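Local coordinates for chitin-binding domain 3 protein (Micromonospora aurantiaca ATCC 27029, PDB 5OPF) that probably cleaves polysaccharide chains oxidatively, cellulose in particular, as a copper-dependent lytic polysaccharide monooxygenase, at residues A[106-111]-A[174-179]; A[92-97]-A[189-194]; A[67-72]-A[129-134]. All coordinates share one frame; numbering follows the deposited sequence.

In the fold
Interaction 1 lies at the copper end of the fold and supplies H108, one of the residues that bind the metal with H1 and Y185. Interaction 2, its centre about 24 Å from that of interaction 1, reaches the same mixed sheet: strands 169-178 and 183-192 are neighbours in it, and 183-192 runs from beside the copper site almost to the C-terminus. Interaction 3 joins two loops, about 20 Å from interaction 1 and 18 Å from interaction 2 between centres. It touches interaction 1 through I175 CD1 and W131 CH2, 3.6 Å apart. The disulfide C70-C188 ties its first loop to strand 183-192. Interactions 2 and 3 do not touch, with nearest atoms about 6 Å apart.

Interaction 1: residues A[106-111]-A[174-179]; sequences ASHGAD and TIWQAS. With CU (copper (II) ion), chain B.
W176 turns its indole N-H to the backbone beside the copper ligand H108, NE1 donating to G109 O over 3.1 Å with an N-H...O angle of 148°. CG anti to the backbone N (chi1 173°) carries the indole over to the 106-111 segment, within reach of that oxygen. The donor stands above the carbonyl plane instead of on a lone pair. The same oxygen takes a weak second bond from S179 N at 3.3 Å and a CA-H contact from A178, so three groups converge on G109 O. Two residues further on, D111 N donates to Q177 O across 2.8 Å. These links bracket A110 and A178, an antiparallel non-hydrogen-bonded pair, while A110 CB rests at the edge of the indole.

Two waters reach the D111 carboxylate. One, 2.7 Å from D111 OD1, also donates to S179 O. The second accepts from Q177 NE2 at 3.0 Å and faces both D111 OD2 and A178 O, with more acceptors nearby than it has protons; Q177 NE2 also bonds to D182 OD1. The approach of S179 OG to D111 OD1 is doubtful, because the hydroxyl is modelled too close to A110.

H108 NE2 binds copper at 2.0 Å; with H1 it makes the histidine brace typical of this enzyme family, and Y185 completes the metal site. H108 CD2 lies 3.8 Å from W176 CH2, the ring planes 34° apart, and A106 CB sits off-centre over one imidazole face. H180 stacks on H108, and D104 OD2 accepts from H108 N. Chemically, then, W176 is a second-shell residue: its N-H bonds to the carbonyl of the residue after the metal ligand, and its carbon rim meets the imidazole, which together probably limit how far H108 can shift.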
loop_
_atom_site.group_PDB
_atom_site.type_symbol
_atom_site.label_atom_id
_atom_site.label_comp_id
_atom_site.label_asym_id
_atom_site.label_seq_id
_atom_site.Cartn_x
_atom_site.Cartn_y
_atom_site.Cartn_z
ATOM N N ALA A 106 2.796 -0.386 16.267
ATOM C CA ALA A 106 1.968 -0.112 17.431
ATOM C C ALA A 106 1.317 -1.339 18.051
ATOM O O ALA A 106 0.663 -1.200 19.093
ATOM C CB ALA A 106 0.873 0.891 17.056
ATOM N N SER A 107 1.455 -2.523 17.453
ATOM C CA SER A 107 0.886 -3.755 18.003
ATOM C C SER A 107 -0.630 -3.662 18.199
ATOM O O SER A 107 -1.169 -4.031 19.246
ATOM C CB SER A 107 1.601 -4.162 19.293
ATOM O OG SER A 107 2.980 -4.401 19.028
ATOM N N HIS A 108 -1.329 -3.169 17.173
ATOM C CA HIS A 108 -2.782 -3.035 17.230
ATOM C C HIS A 108 -3.532 -4.344 17.016
ATOM O O HIS A 108 -4.718 -4.418 17.364
ATOM C CB HIS A 108 -3.283 -2.113 16.116
ATOM C CG HIS A 108 -2.807 -0.688 16.181
ATOM N ND1 HIS A 108 -2.810 0.063 17.334
ATOM C CD2 HIS A 108 -2.417 0.152 15.189
ATOM C CE1 HIS A 108 -2.415 1.295 17.052
ATOM N NE2 HIS A 108 -2.170 1.376 15.759
ATOM N N GLY A 109 -2.908 -5.361 16.424
ATOM C CA GLY A 109 -3.649 -6.509 15.931
ATOM C C GLY A 109 -4.426 -6.205 14.663
ATOM O O GLY A 109 -4.507 -5.055 14.201
ATOM N N ALA A 110 -5.014 -7.240 14.081
ATOM C CA ALA A 110 -5.882 -7.092 12.922
ATOM C C ALA A 110 -7.200 -7.829 13.124
ATOM O O ALA A 110 -7.221 -8.981 13.575
ATOM C CB ALA A 110 -5.224 -7.656 11.651
ATOM N N ASP A 111 -8.297 -7.180 12.731
ATOM C CA ASP A 111 -9.550 -7.902 12.533
ATOM C C ASP A 111 -9.463 -8.739 11.265
ATOM O O ASP A 111 -10.026 -9.845 11.193
ATOM C CB ASP A 111 -10.732 -6.926 12.427
ATOM C CG ASP A 111 -11.050 -6.202 13.721
ATOM O OD1 ASP A 111 -10.423 -6.449 14.774
ATOM O OD2 ASP A 111 -12.004 -5.394 13.689
ATOM N N THR A 174 -3.565 -3.690 -0.339
ATOM C CA THR A 174 -3.690 -4.351 0.951
ATOM C C THR A 174 -4.522 -3.463 1.872
ATOM O O THR A 174 -4.228 -2.265 2.038
ATOM C CB THR A 174 -2.301 -4.642 1.552
ATOM O OG1 THR A 174 -1.552 -5.493 0.671
ATOM C CG2 THR A 174 -2.420 -5.339 2.894
ATOM N N ILE A 175 -5.540 -4.058 2.490
ATOM C CA ILE A 175 -6.419 -3.380 3.443
ATOM C C ILE A 175 -6.207 -4.022 4.807
ATOM O O ILE A 175 -6.421 -5.229 4.973
ATOM C CB ILE A 175 -7.902 -3.485 3.040
ATOM C CG1 ILE A 175 -8.119 -2.923 1.636
ATOM C CG2 ILE A 175 -8.788 -2.764 4.094
ATOM C CD1 ILE A 175 -9.557 -3.003 1.145
ATOM N N TRP A 176 -5.786 -3.224 5.783
ATOM C CA TRP A 176 -5.636 -3.657 7.168
ATOM C C TRP A 176 -6.736 -3.022 8.007
ATOM O O TRP A 176 -6.792 -1.793 8.129
ATOM C CB TRP A 176 -4.286 -3.199 7.704
ATOM C CG TRP A 176 -4.007 -3.424 9.182
ATOM C CD1 TRP A 176 -4.490 -4.413 10.008
ATOM C CD2 TRP A 176 -3.104 -2.649 9.974
ATOM N NE1 TRP A 176 -3.929 -4.284 11.268
ATOM C CE2 TRP A 176 -3.080 -3.207 11.264
ATOM C CE3 TRP A 176 -2.330 -1.521 9.716
ATOM C CZ2 TRP A 176 -2.280 -2.691 12.280
ATOM C CZ3 TRP A 176 -1.551 -1.004 10.726
ATOM C CH2 TRP A 176 -1.525 -1.595 11.988
ATOM N N GLN A 177 -7.604 -3.843 8.599
ATOM C CA GLN A 177 -8.562 -3.378 9.596
ATOM C C GLN A 177 -7.925 -3.650 10.954
ATOM O O GLN A 177 -7.780 -4.808 11.352
ATOM C CB GLN A 177 -9.892 -4.117 9.447
ATOM C CG GLN A 177 -10.954 -3.691 10.455
ATOM C CD GLN A 177 -11.494 -2.299 10.206
ATOM O OE1 GLN A 177 -11.594 -1.859 9.074
ATOM N NE2 GLN A 177 -11.881 -1.614 11.267
ATOM N N ALA A 178 -7.507 -2.599 11.646
ATOM C CA ALA A 178 -6.842 -2.745 12.933
ATOM C C ALA A 178 -7.868 -3.080 14.016
ATOM O O ALA A 178 -9.068 -2.827 13.861
ATOM C CB ALA A 178 -6.094 -1.464 13.275
ATOM N N SER A 179 -7.396 -3.670 15.118
ATOM C CA SER A 179 -8.306 -4.213 16.134
ATOM C C SER A 179 -8.577 -3.295 17.325
ATOM O O SER A 179 -9.483 -3.593 18.117
ATOM C CB SER A 179 -7.796 -5.562 16.662
ATOM O OG SER A 179 -7.783 -6.527 15.626
HETATM CU CU CU B . -1.548 3.022 14.832
HETATM O O HOH W 1 -11.808 -2.683 14.109
HETATM O O HOH W 2 -11.396 -5.646 17.135
#

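Interaction 2: residues A[92-97]-A[189-194]; sequences VPVTNN and SDVDFG
V92 pairs with V191 and P93 with D192 in parallel register, each pair with its CA atoms 4.9 Å apart. The bonds alternate between the two segments: V92 N gives a weak one to D190 O, D192 N donates to V92 O at 2.9 Å, and V94 N donates to D192 O at 3.0 Å with a nearly straight N-H...O angle of 167°.

Past this short pairing the side chains take over. V94 sets CG2 over the centre of the F193 ring, 3.6 Å from the centroid and 12° off the ring normal, a CH-pi contact. The same methyl lies 3.8 Å from V191 CB, so V94 spans the valine and the ring. F193 CG is anti to its own carbonyl carbon (chi1 -77°), which brings the ring back beside V94; at its edge stands N96 CA, 3.8 Å from F193 CD1. N96 ND2 donates to A163 O and R166 O, while a water links N96 OD1 to F193 O. D192 OD1 accepts from G194 N at 2.8 Å through its anti lone pair, an Asx turn that closes the C-terminus. An alanine in place of F193 would probably leave V94 CG2 without its aromatic partner and open a gap between V94 and N96.

Strand 92-93 is thus a short parallel addition to strand 183-192, which also pairs antiparallel with strand 169-178, where V191 and H170 are joined by backbone hydrogen bonding. F193 and G194 form backbone hydrogen bonds with G168, and P7, just after strand 2-6, touches both V92 and V191.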
loop_
_atom_site.group_PDB
_atom_site.type_symbol
_atom_site.label_atom_id
_atom_site.label_comp_id
_atom_site.label_asym_id
_atom_site.label_seq_id
_atom_site.Cartn_x
_atom_site.Cartn_y
_atom_site.Cartn_z
ATOM N N VAL A 92 8.893 -3.678 -7.520
ATOM C CA VAL A 92 9.817 -4.730 -7.097
ATOM C C VAL A 92 9.356 -6.041 -7.719
ATOM O O VAL A 92 8.151 -6.220 -7.989
ATOM C CB VAL A 92 9.929 -4.847 -5.571
ATOM C CG1 VAL A 92 10.486 -3.552 -4.971
ATOM C CG2 VAL A 92 8.598 -5.211 -4.936
ATOM N N PRO A 93 10.267 -6.989 -7.923
ATOM C CA PRO A 93 9.890 -8.258 -8.552
ATOM C C PRO A 93 9.237 -9.217 -7.574
ATOM O O PRO A 93 9.683 -9.372 -6.434
ATOM C CB PRO A 93 11.232 -8.825 -9.029
ATOM C CG PRO A 93 12.242 -8.188 -8.160
ATOM C CD PRO A 93 11.726 -6.839 -7.794
ATOM N N VAL A 94 8.172 -9.873 -8.035
ATOM C CA VAL A 94 7.472 -10.892 -7.264
ATOM C C VAL A 94 7.139 -12.061 -8.188
ATOM O O VAL A 94 7.224 -11.960 -9.413
ATOM C CB VAL A 94 6.190 -10.353 -6.591
ATOM C CG1 VAL A 94 6.525 -9.199 -5.644
ATOM C CG2 VAL A 94 5.154 -9.936 -7.641
ATOM N N THR A 95 6.793 -13.195 -7.581
ATOM C CA THR A 95 6.283 -14.361 -8.291
ATOM C C THR A 95 4.788 -14.501 -8.022
ATOM O O THR A 95 4.233 -13.853 -7.137
ATOM C CB THR A 95 7.040 -15.638 -7.877
ATOM O OG1 THR A 95 6.954 -15.822 -6.462
ATOM C CG2 THR A 95 8.499 -15.543 -8.285
ATOM N N ASN A 96 4.126 -15.368 -8.792
ATOM C CA ASN A 96 2.667 -15.432 -8.712
ATOM C C ASN A 96 2.184 -15.832 -7.328
ATOM O O ASN A 96 1.173 -15.314 -6.848
ATOM C CB ASN A 96 2.119 -16.370 -9.774
ATOM C CG ASN A 96 2.398 -15.860 -11.161
ATOM O OD1 ASN A 96 3.408 -16.229 -11.772
ATOM N ND2 ASN A 96 1.550 -14.969 -11.653
ATOM N N ASN A 97 2.882 -16.763 -6.686
ATOM C CA ASN A 97 2.688 -17.051 -5.271
ATOM C C ASN A 97 3.716 -16.224 -4.522
ATOM O O ASN A 97 4.926 -16.462 -4.656
ATOM C CB ASN A 97 2.910 -18.532 -4.994
ATOM C CG ASN A 97 1.798 -19.376 -5.502
ATOM O OD1 ASN A 97 0.797 -19.566 -4.818
ATOM N ND2 ASN A 97 1.954 -19.898 -6.710
ATOM N N SER A 189 0.923 -1.239 -3.508
ATOM C CA SER A 189 2.323 -1.586 -3.761
ATOM C C SER A 189 2.504 -1.944 -5.232
ATOM O O SER A 189 1.796 -2.819 -5.756
ATOM C CB SER A 189 2.778 -2.800 -2.941
ATOM O OG SER A 189 2.614 -2.580 -1.558
ATOM N N ASP A 190 3.467 -1.304 -5.889
ATOM C CA ASP A 190 3.760 -1.611 -7.282
ATOM C C ASP A 190 4.708 -2.797 -7.379
ATOM O O ASP A 190 5.755 -2.836 -6.725
ATOM C CB ASP A 190 4.335 -0.378 -7.973
ATOM C CG ASP A 190 3.374 0.784 -7.928
ATOM O OD1 ASP A 190 2.388 0.735 -8.702
ATOM O OD2 ASP A 190 3.589 1.719 -7.094
ATOM N N VAL A 191 4.321 -3.777 -8.196
ATOM C CA VAL A 191 5.084 -5.009 -8.343
ATOM C C VAL A 191 5.202 -5.368 -9.814
ATOM O O VAL A 191 4.472 -4.861 -10.668
ATOM C CB VAL A 191 4.465 -6.187 -7.551
ATOM C CG1 VAL A 191 4.404 -5.858 -6.075
ATOM C CG2 VAL A 191 3.094 -6.558 -8.098
ATOM N N ASP A 192 6.124 -6.277 -10.108
ATOM C CA ASP A 192 6.267 -6.822 -11.451
ATOM C C ASP A 192 6.376 -8.330 -11.298
ATOM O O ASP A 192 7.329 -8.824 -10.684
ATOM C CB ASP A 192 7.489 -6.222 -12.147
ATOM C CG ASP A 192 7.538 -6.548 -13.632
ATOM O OD1 ASP A 192 7.247 -7.703 -14.014
ATOM O OD2 ASP A 192 7.869 -5.637 -14.431
ATOM N N PHE A 193 5.395 -9.058 -11.830
ATOM C CA PHE A 193 5.341 -10.514 -11.746
ATOM C C PHE A 193 6.322 -11.207 -12.687
ATOM O O PHE A 193 6.391 -12.445 -12.699
ATOM C CB PHE A 193 3.897 -11.002 -11.971
ATOM C CG PHE A 193 3.007 -10.818 -10.768
ATOM C CD1 PHE A 193 2.915 -11.814 -9.821
ATOM C CD2 PHE A 193 2.280 -9.661 -10.579
ATOM C CE1 PHE A 193 2.124 -11.665 -8.695
ATOM C CE2 PHE A 193 1.481 -9.499 -9.455
ATOM C CZ PHE A 193 1.404 -10.501 -8.502
ATOM N N GLY A 194 7.102 -10.447 -13.444
ATOM C CA GLY A 194 8.114 -11.019 -14.315
ATOM C C GLY A 194 7.614 -11.306 -15.708
ATOM O O GLY A 194 6.416 -11.110 -15.999
ATOM O OXT GLY A 194 8.424 -11.746 -16.545
HETATM O O HOH W 3 5.838 -14.917 -11.554
#

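Interaction 3: residues A[67-72]-A[129-134]; sequences GQLCSG and LRWSDL
W131 presents one indole face to L69, whose CD2 stands 4.1 Å from the centroid of the five-membered ring and only 5° off its normal, a CH-pi contact. The other methyl of L69 joins in, CD1 lying 3.7 Å from W131 NE1. On the rim, NE1 donates to I64 O, and CH2 at the far end of the indole meets I175. H60 and Q61 of helix 60-63 also pack against W131.

L69 is the side chain around which the contact is built. Its CG is anti to the carbonyl carbon (chi1 -83°), which aims the branched end at the 129-134 segment. There CD2 meets L134 CD1 tip to tip at 3.7 Å, and L69 CB packs on L129 CD2 at 4.0 Å, the two leucines crossing at about a right angle. L129 CD2 is shared, since C70 SG also lies 4.0 Å from it.

One hydrogen bond joins the backbones: G67 N donates to L129 O at 2.9 Å with an N-H...O angle of 154°. Each loop is braced internally as well. L69 to G72 form a type I beta turn, and D133 OD2 accepts from R130 N at 2.9 Å. D66, just before G67, adds a second link by accepting from W131 N at OD1.

The chemistry is mainly that of apolar packing, in which the indole N-H, L129 O and L69 O each have a partner, the last in Y173 OH. The packing joins the two loops, and the C70-C188 disulfide separately ties the first to strand 183-192.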
loop_
_atom_site.group_PDB
_atom_site.type_symbol
_atom_site.label_atom_id
_atom_site.label_comp_id
_atom_site.label_asym_id
_atom_site.label_seq_id
_atom_site.Cartn_x
_atom_site.Cartn_y
_atom_site.Cartn_z
ATOM N N GLY A 67 -10.138 5.476 -8.420
ATOM C CA GLY A 67 -9.134 6.493 -8.652
ATOM C C GLY A 67 -8.566 7.121 -7.399
ATOM O O GLY A 67 -7.656 7.959 -7.502
ATOM N N GLN A 68 -9.080 6.751 -6.224
ATOM C CA GLN A 68 -8.611 7.252 -4.937
ATOM C C GLN A 68 -8.190 6.112 -4.018
ATOM O O GLN A 68 -8.044 6.312 -2.811
ATOM C CB GLN A 68 -9.686 8.098 -4.257
ATOM C CG GLN A 68 -10.120 9.294 -5.075
ATOM C CD GLN A 68 -11.329 9.992 -4.522
ATOM O OE1 GLN A 68 -12.202 10.446 -5.291
ATOM N NE2 GLN A 68 -11.398 10.110 -3.224
ATOM N N LEU A 69 -7.977 4.912 -4.559
ATOM C CA LEU A 69 -7.628 3.781 -3.695
ATOM C C LEU A 69 -6.301 4.012 -2.976
ATOM O O LEU A 69 -6.181 3.746 -1.775
ATOM C CB LEU A 69 -7.599 2.469 -4.487
ATOM C CG LEU A 69 -8.970 1.808 -4.683
ATOM C CD1 LEU A 69 -9.888 2.620 -5.581
ATOM C CD2 LEU A 69 -8.821 0.404 -5.208
ATOM N N CYS A 70 -5.289 4.502 -3.696
ATOM C CA CYS A 70 -3.948 4.572 -3.122
ATOM C C CYS A 70 -3.777 5.695 -2.101
ATOM O O CYS A 70 -2.805 5.669 -1.330
ATOM C CB CYS A 70 -2.900 4.662 -4.228
ATOM S SG CYS A 70 -2.926 3.252 -5.370
ATOM N N SER A 71 -4.683 6.674 -2.085
ATOM C CA SER A 71 -4.703 7.714 -1.066
ATOM C C SER A 71 -5.710 7.431 0.039
ATOM O O SER A 71 -5.944 8.302 0.884
ATOM C CB SER A 71 -5.039 9.058 -1.688
ATOM O OG SER A 71 -6.386 9.079 -2.100
ATOM N N GLY A 72 -6.327 6.255 0.052
ATOM C CA GLY A 72 -7.334 5.953 1.062
ATOM C C GLY A 72 -8.555 6.843 0.962
ATOM O O GLY A 72 -9.124 7.224 1.993
ATOM N N LEU A 129 -6.534 3.313 -10.765
ATOM C CA LEU A 129 -6.858 2.044 -10.127
ATOM C C LEU A 129 -8.312 2.057 -9.679
ATOM O O LEU A 129 -8.750 2.980 -8.986
ATOM C CB LEU A 129 -5.940 1.808 -8.932
ATOM C CG LEU A 129 -6.084 0.453 -8.230
ATOM C CD1 LEU A 129 -5.714 -0.691 -9.147
ATOM C CD2 LEU A 129 -5.248 0.437 -6.974
ATOM N N ARG A 130 -9.061 1.033 -10.090
ATOM C CA ARG A 130 -10.470 0.871 -9.757
ATOM C C ARG A 130 -10.673 -0.401 -8.941
ATOM O O ARG A 130 -9.928 -1.375 -9.080
ATOM C CB ARG A 130 -11.304 0.707 -11.026
ATOM C CG ARG A 130 -11.127 1.801 -12.023
ATOM C CD ARG A 130 -11.937 1.533 -13.279
ATOM N NE ARG A 130 -11.894 2.693 -14.149
ATOM C CZ ARG A 130 -12.537 3.832 -13.910
ATOM N NH1 ARG A 130 -13.303 3.974 -12.829
ATOM N NH2 ARG A 130 -12.415 4.830 -14.766
ATOM N N TRP A 131 -11.713 -0.409 -8.109
ATOM C CA TRP A 131 -12.052 -1.627 -7.387
ATOM C C TRP A 131 -12.264 -2.803 -8.339
ATOM O O TRP A 131 -11.859 -3.935 -8.040
ATOM C CB TRP A 131 -13.282 -1.401 -6.512
ATOM C CG TRP A 131 -12.997 -0.611 -5.266
ATOM C CD1 TRP A 131 -13.160 0.731 -5.087
ATOM C CD2 TRP A 131 -12.516 -1.124 -4.014
ATOM N NE1 TRP A 131 -12.801 1.088 -3.814
ATOM C CE2 TRP A 131 -12.404 -0.032 -3.135
ATOM C CE3 TRP A 131 -12.151 -2.390 -3.558
ATOM C CZ2 TRP A 131 -11.968 -0.167 -1.819
ATOM C CZ3 TRP A 131 -11.709 -2.521 -2.248
ATOM C CH2 TRP A 131 -11.634 -1.416 -1.397
ATOM N N SER A 132 -12.872 -2.559 -9.504
ATOM C CA SER A 132 -13.146 -3.641 -10.450
ATOM C C SER A 132 -11.884 -4.195 -11.102
ATOM O O SER A 132 -11.939 -5.263 -11.729
ATOM C CB SER A 132 -14.126 -3.163 -11.525
ATOM O OG SER A 132 -13.571 -2.123 -12.297
ATOM N N ASP A 133 -10.761 -3.497 -10.996
ATOM C CA ASP A 133 -9.489 -4.047 -11.449
ATOM C C ASP A 133 -8.902 -5.076 -10.492
ATOM O O ASP A 133 -7.948 -5.769 -10.878
ATOM C CB ASP A 133 -8.450 -2.936 -11.601
ATOM C CG ASP A 133 -8.789 -1.939 -12.692
ATOM O OD1 ASP A 133 -9.146 -2.382 -13.800
ATOM O OD2 ASP A 133 -8.677 -0.712 -12.430
ATOM N N LEU A 134 -9.434 -5.207 -9.280
ATOM C CA LEU A 134 -8.802 -5.976 -8.210
ATOM C C LEU A 134 -9.487 -7.318 -7.981
ATOM O O LEU A 134 -10.720 -7.421 -8.005
ATOM C CB LEU A 134 -8.862 -5.199 -6.900
ATOM C CG LEU A 134 -8.027 -3.929 -6.843
ATOM C CD1 LEU A 134 -8.309 -3.209 -5.530
ATOM C CD2 LEU A 134 -6.537 -4.213 -6.986
#